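Pollen-specific leucine-rich repeat extensin-like protein 1 (Arabidopsis thaliana, PDB 6TME) probably binds secreted peptide signals at the cell wall of pollen and pollen tubes through its leucine-rich repeat domain. Local coordinates at residues Ala282-Met287 with Pro306-Phe311; Leu236-Phe241 with Asn259-Asp264; Asn42-Ala47 with Ser90-Ala95. One frame throughout, in Å; residues are numbered along the deposited sequence.

Contact 1: residues Ala282-Met287 with Pro306-Phe311; sequences ANVEQM and PKLSNF. With NAG (2-acetamido-2-deoxy-beta-D-glucopyranose), chain E.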
loop_
_atom_site.group_PDB
_atom_site.type_symbol
_atom_site.label_atom_id
_atom_site.label_comp_id
_atom_site.label_asym_id
_atom_site.label_seq_id
_atom_site.Cartn_x
_atom_site.Cartn_y
_atom_site.Cartn_z
ATOM N N ALA A 282 -6.485 -3.498 -20.281
ATOM C CA ALA A 282 -5.547 -3.914 -21.319
ATOM C C ALA A 282 -4.184 -4.308 -20.762
ATOM O O ALA A 282 -3.411 -4.961 -21.467
ATOM C CB ALA A 282 -5.394 -2.792 -22.352
ATOM N N ASN A 283 -3.868 -3.937 -19.524
ATOM C CA ASN A 283 -2.552 -4.209 -18.956
ATOM C C ASN A 283 -2.569 -5.171 -17.777
ATOM O O ASN A 283 -1.495 -5.477 -17.249
ATOM C CB ASN A 283 -1.870 -2.906 -18.506
ATOM C CG ASN A 283 -1.052 -2.259 -19.613
ATOM O OD1 ASN A 283 0.023 -2.747 -19.983
ATOM N ND2 ASN A 283 -1.573 -1.165 -20.167
ATOM N N VAL A 284 -3.739 -5.642 -17.336
ATOM C CA VAL A 284 -3.786 -6.368 -16.078
ATOM C C VAL A 284 -3.010 -7.664 -16.218
ATOM O O VAL A 284 -3.088 -8.352 -17.243
ATOM C CB VAL A 284 -5.232 -6.599 -15.615
ATOM C CG1 VAL A 284 -5.896 -7.742 -16.344
ATOM C CG2 VAL A 284 -5.244 -6.837 -14.095
ATOM N N GLU A 285 -2.180 -7.954 -15.223
ATOM C CA GLU A 285 -1.395 -9.175 -15.206
ATOM C C GLU A 285 -1.875 -10.153 -14.153
ATOM O O GLU A 285 -1.978 -11.360 -14.420
ATOM C CB GLU A 285 0.081 -8.843 -14.975
ATOM C CG GLU A 285 0.736 -8.186 -16.177
ATOM C CD GLU A 285 2.074 -7.545 -15.838
ATOM O OE1 GLU A 285 2.664 -7.898 -14.790
ATOM O OE2 GLU A 285 2.520 -6.663 -16.606
ATOM N N GLN A 286 -2.190 -9.632 -12.975
ATOM C CA GLN A 286 -2.691 -10.393 -11.842
ATOM C C GLN A 286 -4.090 -9.887 -11.553
ATOM O O GLN A 286 -4.286 -8.683 -11.355
ATOM C CB GLN A 286 -1.784 -10.216 -10.616
ATOM C CG GLN A 286 -0.322 -10.590 -10.840
ATOM C CD GLN A 286 -0.096 -12.095 -10.830
ATOM O OE1 GLN A 286 -0.753 -12.845 -10.088
ATOM N NE2 GLN A 286 0.838 -12.544 -11.640
ATOM N N MET A 287 -5.062 -10.787 -11.565
ATOM C CA MET A 287 -6.447 -10.435 -11.282
ATOM C C MET A 287 -7.029 -11.540 -10.414
ATOM O O MET A 287 -7.025 -12.708 -10.814
ATOM C CB MET A 287 -7.261 -10.248 -12.568
ATOM C CG MET A 287 -8.561 -9.463 -12.325
ATOM S SD MET A 287 -9.236 -8.622 -13.778
ATOM C CE MET A 287 -9.540 -9.992 -14.869
ATOM N N PRO A 306 -4.611 -9.516 -22.983
ATOM C CA PRO A 306 -3.284 -9.869 -23.533
ATOM C C PRO A 306 -2.180 -10.056 -22.504
ATOM O O PRO A 306 -1.289 -10.889 -22.716
ATOM C CB PRO A 306 -2.975 -8.686 -24.455
ATOM C CG PRO A 306 -3.772 -7.548 -23.863
ATOM C CD PRO A 306 -5.044 -8.168 -23.383
ATOM N N LYS A 307 -2.168 -9.287 -21.418
ATOM C CA LYS A 307 -1.107 -9.420 -20.430
ATOM C C LYS A 307 -1.536 -10.239 -19.223
ATOM O O LYS A 307 -0.726 -10.452 -18.310
ATOM C CB LYS A 307 -0.612 -8.034 -19.999
ATOM C CG LYS A 307 0.170 -7.327 -21.130
ATOM C CD LYS A 307 0.574 -5.904 -20.747
ATOM C CE LYS A 307 1.477 -5.894 -19.505
ATOM N NZ LYS A 307 1.623 -4.549 -18.867
ATOM N N LEU A 308 -2.773 -10.734 -19.219
ATOM C CA LEU A 308 -3.314 -11.445 -18.069
ATOM C C LEU A 308 -2.635 -12.795 -17.934
ATOM O O LEU A 308 -2.781 -13.648 -18.806
ATOM C CB LEU A 308 -4.816 -11.613 -18.233
ATOM C CG LEU A 308 -5.422 -12.509 -17.155
ATOM C CD1 LEU A 308 -5.163 -11.936 -15.743
ATOM C CD2 LEU A 308 -6.902 -12.682 -17.428
ATOM N N SER A 309 -1.902 -13.011 -16.844
ATOM C CA SER A 309 -1.189 -14.268 -16.678
ATOM C C SER A 309 -1.650 -15.105 -15.487
ATOM O O SER A 309 -1.353 -16.302 -15.452
ATOM C CB SER A 309 0.326 -14.013 -16.579
ATOM O OG SER A 309 0.706 -13.481 -15.327
ATOM N N ASN A 310 -2.359 -14.524 -14.527
ATOM C CA ASN A 310 -2.824 -15.235 -13.335
ATOM C C ASN A 310 -4.211 -14.689 -13.019
ATOM O O ASN A 310 -4.354 -13.522 -12.639
ATOM C CB ASN A 310 -1.861 -15.049 -12.153
ATOM C CG ASN A 310 -2.127 -16.025 -11.017
ATOM O OD1 ASN A 310 -2.776 -17.048 -11.207
ATOM N ND2 ASN A 310 -1.622 -15.715 -9.833
ATOM N N PHE A 311 -5.238 -15.509 -13.222
ATOM C CA PHE A 311 -6.623 -15.087 -13.033
ATOM C C PHE A 311 -7.289 -16.105 -12.119
ATOM O O PHE A 311 -7.559 -17.235 -12.535
ATOM C CB PHE A 311 -7.343 -14.962 -14.379
ATOM C CG PHE A 311 -8.816 -14.590 -14.282
ATOM C CD1 PHE A 311 -9.326 -13.931 -13.173
ATOM C CD2 PHE A 311 -9.685 -14.895 -15.328
ATOM C CE1 PHE A 311 -10.675 -13.595 -13.097
ATOM C CE2 PHE A 311 -11.028 -14.559 -15.262
ATOM C CZ PHE A 311 -11.526 -13.913 -14.147
HETATM C C1 NAG E . -1.812 -16.555 -8.661
HETATM C C2 NAG E . -0.498 -16.833 -7.939
HETATM C C3 NAG E . -0.760 -17.585 -6.635
HETATM C C4 NAG E . -1.704 -16.779 -5.756
HETATM C C5 NAG E . -3.003 -16.489 -6.504
HETATM C C6 NAG E . -3.882 -15.503 -5.769
HETATM C C7 NAG E . 1.319 -16.979 -9.595
HETATM C C8 NAG E . 2.202 -17.898 -10.382
HETATM N N2 NAG E . 0.432 -17.570 -8.783
HETATM O O3 NAG E . 0.470 -17.772 -5.942
HETATM O O4 NAG E . -1.948 -17.438 -4.515
HETATM O O5 NAG E . -2.719 -15.878 -7.775
HETATM O O6 NAG E . -3.332 -14.191 -5.836
HETATM O O7 NAG E . 1.397 -15.755 -9.699
HETATM O O HOH W 1 -4.068 -8.072 -19.915
#
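Met287 lays its terminal methyl over one face of the Phe311 ring, displaced toward the rim, with CE 4.2 Å from CE1. The two side chains run side by side in the same direction. An unbranched, flexible methionine suits this place because the bend at chi3 (61°) brings CE round to the ring. Leu308 CD1 lies 4.2 Å from Met287 CB and also touches Val284 CG1. Ile302 of helix 300-303 touches both Met287 and Phe311.

Outward from this core the backbones pair in parallel. Glu285 O is gripped twice, by Ser309 N at 2.9 Å and by Asn310 N at 3.2 Å, and Met287 N gives its hydrogen to Asn310 O. On the other face, Gln286 bends at chi2 (-77°), and its OE1 takes the remaining N-H of Asn310 ND2 at 3.0 Å, in plane and on a lone pair. That nitrogen carries the N-linked sugar, so the bond is likely to steady the root of the glycan. An alanine at Gln286 would probably leave this N-H without its acceptor and the glycosylated amide freer to turn.

At the polar edge Lys307 NZ bonds Asn283 OD1 at 2.7 Å and makes a salt bridge to Glu285 OE2 at 3.2 Å, a reach that a long, charged chain affords. Glu285 OE1 instead bonds an aromatic side chain of another protein's chain. Short parallel strands that turn Met287 and Phe311 to the core and Gln286 and Asn310 to the other face are the hallmark of consecutive leucine-rich repeats.

Contact 2: residues Leu236-Phe241 with Asn259-Asp264; sequences LNEIVF and NVTVFD. With NAG (2-acetamido-2-deoxy-beta-D-glucopyranose), chain G.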
loop_
_atom_site.group_PDB
_atom_site.type_symbol
_atom_site.label_atom_id
_atom_site.label_comp_id
_atom_site.label_asym_id
_atom_site.label_seq_id
_atom_site.Cartn_x
_atom_site.Cartn_y
_atom_site.Cartn_z
ATOM N N LEU A 236 -2.792 4.747 -11.909
ATOM C CA LEU A 236 -2.951 3.572 -11.061
ATOM C C LEU A 236 -2.416 2.316 -11.757
ATOM O O LEU A 236 -2.864 1.980 -12.860
ATOM C CB LEU A 236 -4.411 3.390 -10.692
ATOM C CG LEU A 236 -4.650 2.179 -9.794
ATOM C CD1 LEU A 236 -3.979 2.449 -8.445
ATOM C CD2 LEU A 236 -6.124 1.962 -9.606
ATOM N N ASN A 237 -1.477 1.611 -11.102
ATOM C CA ASN A 237 -0.971 0.321 -11.582
ATOM C C ASN A 237 -1.411 -0.874 -10.753
ATOM O O ASN A 237 -1.600 -1.963 -11.321
ATOM C CB ASN A 237 0.562 0.312 -11.628
ATOM C CG ASN A 237 1.112 1.202 -12.716
ATOM O OD1 ASN A 237 0.516 1.347 -13.790
ATOM N ND2 ASN A 237 2.247 1.827 -12.439
ATOM N N GLU A 238 -1.547 -0.711 -9.430
ATOM C CA GLU A 238 -1.773 -1.820 -8.496
ATOM C C GLU A 238 -2.712 -1.365 -7.391
ATOM O O GLU A 238 -2.444 -0.363 -6.722
ATOM C CB GLU A 238 -0.451 -2.335 -7.894
ATOM C CG GLU A 238 0.581 -2.751 -8.934
ATOM C CD GLU A 238 1.949 -3.157 -8.381
ATOM O OE1 GLU A 238 2.073 -3.497 -7.175
ATOM O OE2 GLU A 238 2.914 -3.125 -9.185
ATOM N N ILE A 239 -3.812 -2.090 -7.203
ATOM C CA ILE A 239 -4.764 -1.804 -6.134
ATOM C C ILE A 239 -5.148 -3.121 -5.472
ATOM O O ILE A 239 -5.471 -4.099 -6.151
ATOM C CB ILE A 239 -6.005 -1.040 -6.643
ATOM C CG1 ILE A 239 -6.841 -0.533 -5.462
ATOM C CG2 ILE A 239 -6.864 -1.884 -7.618
ATOM C CD1 ILE A 239 -7.398 0.862 -5.677
ATOM N N VAL A 240 -5.076 -3.162 -4.148
ATOM C CA VAL A 240 -5.224 -4.403 -3.399
ATOM C C VAL A 240 -6.257 -4.192 -2.298
ATOM O O VAL A 240 -6.066 -3.335 -1.427
ATOM C CB VAL A 240 -3.882 -4.864 -2.815
ATOM C CG1 VAL A 240 -4.033 -6.206 -2.121
ATOM C CG2 VAL A 240 -2.830 -4.942 -3.933
ATOM N N PHE A 241 -7.354 -4.964 -2.357
ATOM C CA PHE A 241 -8.461 -4.929 -1.406
ATOM C C PHE A 241 -8.597 -6.205 -0.580
ATOM O O PHE A 241 -9.578 -6.335 0.161
ATOM C CB PHE A 241 -9.808 -4.751 -2.116
ATOM C CG PHE A 241 -9.965 -3.489 -2.889
ATOM C CD1 PHE A 241 -10.325 -2.305 -2.255
ATOM C CD2 PHE A 241 -9.869 -3.508 -4.273
ATOM C CE1 PHE A 241 -10.509 -1.141 -2.988
ATOM C CE2 PHE A 241 -10.051 -2.359 -5.011
ATOM C CZ PHE A 241 -10.377 -1.170 -4.374
ATOM N N ASN A 259 -4.220 1.123 -17.231
ATOM C CA ASN A 259 -2.819 0.906 -16.865
ATOM C C ASN A 259 -2.642 -0.032 -15.676
ATOM O O ASN A 259 -1.509 -0.244 -15.240
ATOM C CB ASN A 259 -2.116 2.242 -16.579
ATOM C CG ASN A 259 -1.891 3.061 -17.852
ATOM O OD1 ASN A 259 -1.545 2.517 -18.903
ATOM N ND2 ASN A 259 -2.096 4.371 -17.758
ATOM N N VAL A 260 -3.722 -0.619 -15.162
ATOM C CA VAL A 260 -3.636 -1.512 -14.008
ATOM C C VAL A 260 -2.958 -2.824 -14.396
ATOM O O VAL A 260 -3.300 -3.445 -15.405
ATOM C CB VAL A 260 -5.042 -1.756 -13.439
ATOM C CG1 VAL A 260 -5.117 -3.091 -12.726
ATOM C CG2 VAL A 260 -5.421 -0.618 -12.494
ATOM N N THR A 261 -1.997 -3.265 -13.582
ATOM C CA THR A 261 -1.409 -4.592 -13.723
ATOM C C THR A 261 -1.854 -5.577 -12.652
ATOM O O THR A 261 -1.703 -6.793 -12.842
ATOM C CB THR A 261 0.126 -4.516 -13.668
ATOM O OG1 THR A 261 0.537 -3.948 -12.414
ATOM C CG2 THR A 261 0.663 -3.691 -14.816
ATOM N N VAL A 262 -2.344 -5.080 -11.518
ATOM C CA VAL A 262 -2.675 -5.902 -10.368
ATOM C C VAL A 262 -4.000 -5.383 -9.847
ATOM O O VAL A 262 -4.071 -4.256 -9.343
ATOM C CB VAL A 262 -1.623 -5.843 -9.247
ATOM C CG1 VAL A 262 -2.153 -6.622 -8.040
ATOM C CG2 VAL A 262 -0.271 -6.388 -9.697
ATOM N N PHE A 263 -5.039 -6.201 -9.944
ATOM C CA PHE A 263 -6.339 -5.870 -9.374
ATOM C C PHE A 263 -6.788 -7.060 -8.532
ATOM O O PHE A 263 -7.198 -8.097 -9.066
ATOM C CB PHE A 263 -7.371 -5.529 -10.460
ATOM C CG PHE A 263 -8.627 -4.919 -9.895
ATOM C CD1 PHE A 263 -9.608 -5.720 -9.343
ATOM C CD2 PHE A 263 -8.786 -3.548 -9.844
ATOM C CE1 PHE A 263 -10.736 -5.160 -8.778
ATOM C CE2 PHE A 263 -9.909 -2.983 -9.273
ATOM C CZ PHE A 263 -10.885 -3.786 -8.746
ATOM N N ASP A 264 -6.730 -6.913 -7.219
ATOM C CA ASP A 264 -7.042 -8.006 -6.304
ATOM C C ASP A 264 -8.190 -7.573 -5.391
ATOM O O ASP A 264 -8.024 -6.685 -4.549
ATOM C CB ASP A 264 -5.796 -8.415 -5.517
ATOM C CG ASP A 264 -5.955 -9.770 -4.825
ATOM O OD1 ASP A 264 -7.068 -10.064 -4.326
ATOM O OD2 ASP A 264 -4.961 -10.533 -4.766
HETATM C C1 NAG G . -1.975 5.278 -18.873
HETATM C C2 NAG G . -2.927 6.444 -18.645
HETATM C C3 NAG G . -2.953 7.339 -19.873
HETATM C C4 NAG G . -1.540 7.800 -20.205
HETATM C C5 NAG G . -0.587 6.607 -20.318
HETATM C C6 NAG G . 0.858 7.029 -20.454
HETATM C C7 NAG G . -4.778 6.075 -17.074
HETATM C C8 NAG G . -3.899 6.718 -16.046
HETATM N N2 NAG G . -4.263 5.978 -18.308
HETATM O O4 NAG G . -1.540 8.525 -21.430
HETATM O O5 NAG G . -0.663 5.778 -19.145
HETATM O O6 NAG G . 1.737 6.022 -19.974
HETATM O O7 NAG G . -5.907 5.668 -16.802
HETATM O O HOH W 2 -4.725 2.462 -14.696
HETATM O O HOH W 3 3.752 -2.752 -12.001
#
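Ile239 and Phe263 lie side by side, each with its first torsion near anti: Phe263 CG stands anti to the backbone N (chi1 -168°), and Ile239 CG1 does likewise, which leaves CG2 between N and the carbonyl carbon. Ile239 CG2 is 3.4 Å from Phe263 CD2; the beta-branched isoleucine puts a methyl directly against the ring on the core side. Phe241 CE2 comes to 4.1 Å from Phe263 CZ. Leu236 CD2 and Val260 CG2 extend this apolar layer at 3.9 Å.

Asn237 O receives Thr261 N at 2.6 Å and Val262 N at 3.2 Å. Beyond it Ile239 N bonds Val262 O, Asp264 N bonds Ile239 O, and Phe241 N reaches Asp264 O at 2.9 Å. Asn259 is N-glycosylated at the start of its segment.

On the opposite face Glu238 CG rests on Val262 CB at 3.8 Å. Glu238 OE1 and Asp264 OD2 bond the backbone and an aromatic side chain, respectively, of another protein's chain, consistent with a partner-binding surface, where acids can accept hydrogen bonds. Phe241 O also accepts from Asn244 and Asn268, the repeating asparagines of the LxxLxLxxN pattern that marks a leucine-rich repeat solenoid.

Contact 3: residues Asn42-Ala47 with Ser90-Ala95; sequences NRLKRA and SVLVVA. With SO4 (sulfate ion), chain J; SO4 (sulfate ion), chain P.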
loop_
_atom_site.group_PDB
_atom_site.type_symbol
_atom_site.label_atom_id
_atom_site.label_comp_id
_atom_site.label_asym_id
_atom_site.label_seq_id
_atom_site.Cartn_x
_atom_site.Cartn_y
_atom_site.Cartn_z
ATOM N N ASN A 42 21.215 27.630 16.286
ATOM C CA ASN A 42 22.143 26.642 15.739
ATOM C C ASN A 42 21.400 25.389 15.294
ATOM O O ASN A 42 20.797 24.671 16.090
ATOM C CB ASN A 42 23.243 26.297 16.762
ATOM C CG ASN A 42 24.282 25.322 16.210
ATOM O OD1 ASN A 42 23.950 24.236 15.728
ATOM N ND2 ASN A 42 25.546 25.728 16.254
ATOM N N ARG A 43 21.517 25.113 14.000
ATOM C CA ARG A 43 20.635 24.170 13.325
ATOM C C ARG A 43 20.929 22.723 13.721
ATOM O O ARG A 43 20.001 21.942 13.982
ATOM C CB ARG A 43 20.771 24.380 11.820
ATOM C CG ARG A 43 20.132 23.376 10.937
ATOM C CD ARG A 43 20.254 23.825 9.487
ATOM N NE ARG A 43 19.778 25.187 9.295
ATOM C CZ ARG A 43 19.056 25.590 8.254
ATOM N NH1 ARG A 43 18.707 24.727 7.308
ATOM N NH2 ARG A 43 18.678 26.861 8.163
ATOM N N LEU A 44 22.209 22.330 13.761
ATOM C CA LEU A 44 22.506 20.948 14.135
ATOM C C LEU A 44 22.289 20.705 15.628
ATOM O O LEU A 44 22.013 19.572 16.027
ATOM C CB LEU A 44 23.926 20.561 13.717
ATOM C CG LEU A 44 24.061 20.329 12.198
ATOM C CD1 LEU A 44 25.504 20.146 11.761
ATOM C CD2 LEU A 44 23.235 19.136 11.734
ATOM N N LYS A 45 22.388 21.751 16.449
ATOM C CA LYS A 45 21.992 21.657 17.844
ATOM C C LYS A 45 20.523 21.253 17.974
ATOM O O LYS A 45 20.168 20.411 18.806
ATOM C CB LYS A 45 22.254 23.001 18.524
ATOM C CG LYS A 45 21.739 23.083 19.939
ATOM C CD LYS A 45 22.182 24.356 20.652
ATOM C CE LYS A 45 21.742 24.315 22.118
ATOM N NZ LYS A 45 21.740 25.647 22.784
ATOM N N ARG A 46 19.660 21.842 17.152
ATOM C CA ARG A 46 18.263 21.434 17.118
ATOM C C ARG A 46 18.130 19.949 16.770
ATOM O O ARG A 46 17.302 19.236 17.356
ATOM C CB ARG A 46 17.517 22.315 16.125
ATOM C CG ARG A 46 17.016 23.601 16.756
ATOM C CD ARG A 46 16.703 24.626 15.711
ATOM N NE ARG A 46 15.808 24.085 14.690
ATOM C CZ ARG A 46 15.957 24.308 13.388
ATOM N NH1 ARG A 46 16.951 25.078 12.961
ATOM N NH2 ARG A 46 15.105 23.778 12.515
ATOM N N ALA A 47 18.966 19.448 15.858
ATOM C CA ALA A 47 18.925 18.014 15.573
ATOM C C ALA A 47 19.438 17.211 16.755
ATOM O O ALA A 47 18.898 16.140 17.061
ATOM C CB ALA A 47 19.731 17.672 14.320
ATOM N N SER A 90 26.271 24.783 0.996
ATOM C CA SER A 90 27.342 24.947 1.968
ATOM C C SER A 90 26.883 24.714 3.409
ATOM O O SER A 90 27.721 24.664 4.319
ATOM C CB SER A 90 27.936 26.346 1.844
ATOM O OG SER A 90 27.058 27.282 2.427
ATOM N N VAL A 91 25.584 24.578 3.643
ATOM C CA VAL A 91 25.040 24.264 4.959
ATOM C C VAL A 91 24.749 22.767 5.058
ATOM O O VAL A 91 24.243 22.150 4.107
ATOM C CB VAL A 91 23.783 25.102 5.239
ATOM C CG1 VAL A 91 23.140 24.666 6.566
ATOM C CG2 VAL A 91 24.164 26.589 5.254
ATOM N N LEU A 92 25.094 22.186 6.206
ATOM C CA LEU A 92 24.896 20.776 6.521
ATOM C C LEU A 92 23.613 20.619 7.322
ATOM O O LEU A 92 23.422 21.338 8.307
ATOM C CB LEU A 92 26.070 20.235 7.339
ATOM C CG LEU A 92 26.125 18.724 7.617
ATOM C CD1 LEU A 92 26.324 17.944 6.322
ATOM C CD2 LEU A 92 27.237 18.400 8.619
ATOM N N VAL A 93 22.744 19.678 6.907
ATOM C CA VAL A 93 21.463 19.429 7.574
ATOM C C VAL A 93 21.233 17.931 7.722
ATOM O O VAL A 93 21.782 17.119 6.968
ATOM C CB VAL A 93 20.258 20.060 6.822
ATOM C CG1 VAL A 93 20.461 21.558 6.581
ATOM C CG2 VAL A 93 19.974 19.322 5.506
ATOM N N VAL A 94 20.430 17.567 8.722
ATOM C CA VAL A 94 19.933 16.200 8.873
ATOM C C VAL A 94 18.725 16.055 7.949
ATOM O O VAL A 94 17.672 16.660 8.181
ATOM C CB VAL A 94 19.565 15.878 10.328
ATOM C CG1 VAL A 94 18.844 14.530 10.414
ATOM C CG2 VAL A 94 20.809 15.867 11.219
ATOM N N ALA A 95 18.876 15.256 6.902
ATOM C CA ALA A 95 17.890 15.158 5.837
ATOM C C ALA A 95 17.154 13.841 5.855
ATOM O O ALA A 95 16.108 13.717 5.196
ATOM C CB ALA A 95 18.561 15.329 4.457
HETATM S S SO4 J . 21.421 28.336 10.660
HETATM O O1 SO4 J . 22.076 27.032 10.687
HETATM O O2 SO4 J . 22.227 29.288 11.429
HETATM O O3 SO4 J . 21.288 28.839 9.282
HETATM O O4 SO4 J . 20.111 28.181 11.294
HETATM S S SO4 P . 21.037 28.358 20.634
HETATM O O1 SO4 P . 20.643 27.508 21.754
HETATM O O2 SO4 P . 22.483 28.288 20.427
HETATM O O3 SO4 P . 20.654 29.737 20.930
HETATM O O4 SO4 P . 20.352 27.904 19.425
#
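Arg43 reaches across from the first turn of helix 43-56 to Val91 and Val93. Its CB lies 3.2 Å from O1 of a sulfate ion, probably taken from the crystallisation liquor. CG continues anti to the backbone N (chi1 170°), carrying the chain out from the helix. CD then touches both valines, Val93 CG1 at 3.7 Å and Val91 CG1 at 4.2 Å. At chi3 (-52°) the chain turns, and NE comes back to the same sulfate, donating to O1 at 3.3 Å. At the tip, Val91 CG1 lies over one face of the guanidinium, while Val93 CG1 is at its edge, close to NH1. NH1 has a long, weak ion pair with Asp117. Arginine fits here because its methylenes can lie against valines while its charged end stays at the surface.

The next residue, Leu44, meets the strand through apolar contacts. It forks over the strand: CD1 meets Leu92 CD2 at 4.0 Å, and CD2 meets Val94 CG2 at 4.1 Å. Near one turn further on, Ala47 CB lies 3.7 Å from that same Val94 CG2, a place where a small residue lets helix and strand come close. The helix begins with an Asx motif, in which Asn42 OD1 accepts from Lys45 N.

The axes of helix 43-47 and strand 92-95 pass 8.5 Å apart at 27°. The helix thus packs against residues 91-94, in the region of strand 92-98, which lies between the antiparallel strand 80-85 and the parallel strand 120-122. Leu92 and Val94 also touch Cys82, whose disulfide to Cys75 lies in the N-terminal cap of the leucine-rich repeats, while Val93 and Ala95 each pack on an aromatic side chain of another protein's chain.

From the N terminus, contact 3 comes first and closes the longest loop, the 42 residues that carry the chain from the capping helix 43-56 through strand 80-85 to strand 92-98. Contact 2 follows after many intervening repeats, with 17 residues between its segments, one repeat's excursion from strand 238-240 to 262-264. Contact 1 then does the same with 18 between its segments, joining strands 286-288 and 310-312. The three are in series, neither nested nor crossed. Contacts 1 and 2 adjoin: Thr261 O probably accepts from both Glu285 N and Gln286 N, joining the two pairs of strands. Contact 3 stands at the far end, its centre about 41 Å from that of contact 2.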